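Local coordinates for protein D-alanyl-D-alanine carboxypeptidase DacB2 (Mycobacterium tuberculosis H37Rv, PDB 4RYE) that shows D,D-carboxypeptidase activity and probably cleaves the terminal D-Ala-D-Ala of peptidoglycan stem peptides, probably by way of a serine acyl-ester intermediate, at residues Asp6-Gly11 against Phe254-Ala259. Residues are numbered along the deposited sequence; the frame is centred on the assembly and turned at random.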
ATOM      1  N   ASP A   6     -13.094  11.534 -15.472  1.00 47.84           N
ATOM      2  CA  ASP A   6     -11.657  11.303 -15.576  1.00 44.96           C
ATOM      3  C   ASP A   6     -10.972  12.422 -16.348  1.00 43.51           C
ATOM      4  O   ASP A   6     -11.621  13.233 -17.004  1.00 46.83           O
ATOM      5  CB  ASP A   6     -11.369   9.966 -16.268  1.00 46.81           C
ATOM      6  N   VAL A   7      -9.652  12.467 -16.240  1.00 35.54           N
ATOM      7  CA  VAL A   7      -8.841  13.320 -17.088  1.00 30.81           C
ATOM      8  C   VAL A   7      -7.855  12.361 -17.730  1.00 24.54           C
ATOM      9  O   VAL A   7      -7.169  11.616 -17.038  1.00 20.20           O
ATOM     10  CB  VAL A   7      -8.082  14.398 -16.272  1.00 36.86           C
ATOM     11  CG1 VAL A   7      -7.122  15.181 -17.156  1.00 30.00           C
ATOM     12  CG2 VAL A   7      -9.058  15.335 -15.569  1.00 38.78           C
ATOM     13  N   GLN A   8      -7.818  12.346 -19.052  1.00 24.43           N
ATOM     14  CA  GLN A   8      -6.825  11.558 -19.772  1.00 18.96           C
ATOM     15  C   GLN A   8      -6.415  12.386 -20.990  1.00 18.48           C
ATOM     16  O   GLN A   8      -7.099  13.355 -21.316  1.00 18.99           O
ATOM     17  CB  GLN A   8      -7.389  10.186 -20.160  1.00 15.79           C
ATOM     18  CG  GLN A   8      -8.678  10.216 -20.951  1.00 19.19           C
ATOM     19  CD  GLN A   8      -9.156   8.821 -21.280  1.00 25.01           C
ATOM     20  OE1 GLN A   8     -10.074   8.297 -20.643  1.00 29.94           O
ATOM     21  NE2 GLN A   8      -8.518   8.195 -22.262  1.00 19.97           N
ATOM     22  N   PRO A   9      -5.287  12.041 -21.639  1.00 18.43           N
ATOM     23  CA  PRO A   9      -4.824  12.879 -22.759  1.00 21.80           C
ATOM     24  C   PRO A   9      -5.780  12.850 -23.950  1.00 23.94           C
ATOM     25  O   PRO A   9      -6.354  11.802 -24.245  1.00 21.53           O
ATOM     26  CB  PRO A   9      -3.489  12.232 -23.161  1.00 18.92           C
ATOM     27  CG  PRO A   9      -3.042  11.452 -21.934  1.00 19.29           C
ATOM     28  CD  PRO A   9      -4.330  10.965 -21.314  1.00 16.47           C
ATOM     29  N   ALA A  10      -5.927  13.984 -24.631  1.00 21.00           N
ATOM     30  CA  ALA A  10      -6.771  14.076 -25.814  1.00 19.73           C
ATOM     31  C   ALA A  10      -6.413  12.996 -26.841  1.00 20.45           C
ATOM     32  O   ALA A  10      -5.242  12.798 -27.171  1.00 20.16           O
ATOM     33  CB  ALA A  10      -6.636  15.450 -26.436  1.00 20.91           C
ATOM     34  N   GLY A  11      -7.424  12.294 -27.343  1.00 20.20           N
ATOM     35  CA  GLY A  11      -7.206  11.324 -28.402  1.00 20.58           C
ATOM     36  C   GLY A  11      -6.850   9.935 -27.904  1.00 23.37           C
ATOM     37  O   GLY A  11      -6.826   8.988 -28.687  1.00 24.40           O
ATOM     38  N   PHE A 254      -3.179  -0.473 -15.900  1.00 18.44           N
ATOM     39  CA  PHE A 254      -1.802  -0.745 -16.308  1.00 15.10           C
ATOM     40  C   PHE A 254      -1.709  -0.955 -17.817  1.00 17.81           C
ATOM     41  O   PHE A 254      -0.857  -0.342 -18.480  1.00 19.38           O
ATOM     42  CB  PHE A 254      -1.247  -1.973 -15.558  1.00 14.21           C
ATOM     43  CG  PHE A 254      -0.741  -1.670 -14.156  1.00 14.25           C
ATOM     44  CD1 PHE A 254       0.125  -0.604 -13.913  1.00 12.09           C
ATOM     45  CD2 PHE A 254      -1.124  -2.470 -13.084  1.00 17.28           C
ATOM     46  CE1 PHE A 254       0.595  -0.342 -12.620  1.00 14.97           C
ATOM     47  CE2 PHE A 254      -0.669  -2.215 -11.800  1.00 15.08           C
ATOM     48  CZ  PHE A 254       0.195  -1.148 -11.561  1.00 16.26           C
ATOM     49  N   ASP A 255      -2.582  -1.810 -18.359  1.00 18.51           N
ATOM     50  CA  ASP A 255      -2.626  -2.062 -19.801  1.00 21.58           C
ATOM     51  C   ASP A 255      -2.816  -0.753 -20.572  1.00 20.43           C
ATOM     52  O   ASP A 255      -2.129  -0.495 -21.566  1.00 20.91           O
ATOM     53  CB  ASP A 255      -3.791  -2.995 -20.175  1.00 27.42           C
ATOM     54  CG  ASP A 255      -3.488  -4.473 -19.934  1.00 29.22           C
ATOM     55  OD1 ASP A 255      -2.339  -4.821 -19.592  1.00 26.33           O
ATOM     56  OD2 ASP A 255      -4.417  -5.293 -20.107  1.00 28.26           O
ATOM     57  N   TRP A 256      -3.775   0.053 -20.132  1.00 16.23           N
ATOM     58  CA  TRP A 256      -4.029   1.336 -20.779  1.00 22.59           C
ATOM     59  C   TRP A 256      -2.784   2.226 -20.730  1.00 18.61           C
ATOM     60  O   TRP A 256      -2.427   2.860 -21.725  1.00 19.01           O
ATOM     61  CB  TRP A 256      -5.222   2.047 -20.139  1.00 23.13           C
ATOM     62  CG  TRP A 256      -5.506   3.391 -20.767  1.00 24.52           C
ATOM     63  CD1 TRP A 256      -6.335   3.654 -21.823  1.00 25.68           C
ATOM     64  CD2 TRP A 256      -4.939   4.648 -20.378  1.00 22.93           C
ATOM     65  NE1 TRP A 256      -6.319   4.998 -22.107  1.00 23.51           N
ATOM     66  CE2 TRP A 256      -5.465   5.627 -21.238  1.00 20.30           C
ATOM     67  CE3 TRP A 256      -4.033   5.036 -19.387  1.00 21.99           C
ATOM     68  CZ2 TRP A 256      -5.113   6.983 -21.133  1.00 18.57           C
ATOM     69  CZ3 TRP A 256      -3.688   6.379 -19.286  1.00 21.56           C
ATOM     70  CH2 TRP A 256      -4.225   7.330 -20.149  1.00 17.50           C
ATOM     71  N   GLY A 257      -2.125   2.257 -19.579  1.00 17.92           N
ATOM     72  CA  GLY A 257      -0.934   3.070 -19.404  1.00 20.65           C
ATOM     73  C   GLY A 257       0.232   2.614 -20.269  1.00 19.03           C
ATOM     74  O   GLY A 257       0.994   3.433 -20.786  1.00 15.96           O
ATOM     75  N   PHE A 258       0.392   1.305 -20.410  1.00 15.67           N
ATOM     76  CA  PHE A 258       1.510   0.768 -21.181  1.00 18.17           C
ATOM     77  C   PHE A 258       1.288   0.957 -22.669  1.00 22.17           C
ATOM     78  O   PHE A 258       2.241   1.027 -23.447  1.00 21.46           O
ATOM     79  CB  PHE A 258       1.757  -0.715 -20.835  1.00 15.02           C
ATOM     80  CG  PHE A 258       2.384  -0.914 -19.485  1.00 19.66           C
ATOM     81  CD1 PHE A 258       3.518  -0.202 -19.122  1.00 17.50           C
ATOM     82  CD2 PHE A 258       1.823  -1.792 -18.559  1.00 20.56           C
ATOM     83  CE1 PHE A 258       4.094  -0.378 -17.864  1.00 15.57           C
ATOM     84  CE2 PHE A 258       2.390  -1.967 -17.306  1.00 19.75           C
ATOM     85  CZ  PHE A 258       3.524  -1.252 -16.955  1.00 17.28           C
ATOM     86  N   ALA A 259       0.019   1.034 -23.063  1.00 21.50           N
ATOM     87  CA  ALA A 259      -0.324   1.208 -24.459  1.00 21.50           C
ATOM     88  C   ALA A 259      -0.272   2.684 -24.866  1.00 23.32           C
ATOM     89  O   ALA A 259      -0.213   3.004 -26.053  1.00 23.18           O
ATOM     90  CB  ALA A 259      -1.701   0.618 -24.745  1.00 21.13           C
TER
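Gln-8 and Pro-9 meet the indole of Trp-256 in a small packing contact, 111 Å² in all, that ties the N-terminal loop ahead of strand 22-27 to the C-terminal helix 246-259. The backbones stay well apart, with Gln-8 CA 10.3 Å from Gly-257 CA, and every contact within 4.5 Å falls on Trp-256, so a single tryptophan bridges the gap. Its CG stands anti to the backbone N (chi1 179°), which carries the indole away from the helix and sets the far rim of the six-membered ring against the loop. There Pro-9 CD abuts the ring edge, lying near the indole plane at 3.8 Å from Trp-256 CH2. Gln-8 contributes two points: its CB is 4.0 Å from Trp-256 CZ2, and its NE2 lies 3.8 Å from the same carbon. The glutamine amide and the indole are turned almost perpendicular (82°), and NE2 approaches obliquely.

The polar groups of both side chains find partners in residues 12 to 15: Trp-256 NE1 donates to Val-13 O, an acceptor it shares with Gln-8 NE2, which also bonds Ser-12 OG, while Gln-8 OE1 accepts a hydrogen bond from Ile-15 N. Bonds at both ends of the amide hold its rotation and connect it to Ser-12 and Ile-15, which also touch the indole, as do Leu-34 and Ala-35 of strand 32-37.

Away from the annotated active site, this is peripheral packing of the N-terminal loop against the C-terminal helix on the antiparallel sheet, within the penicillin-binding, beta-lactamase-like fold of peptidase family S11.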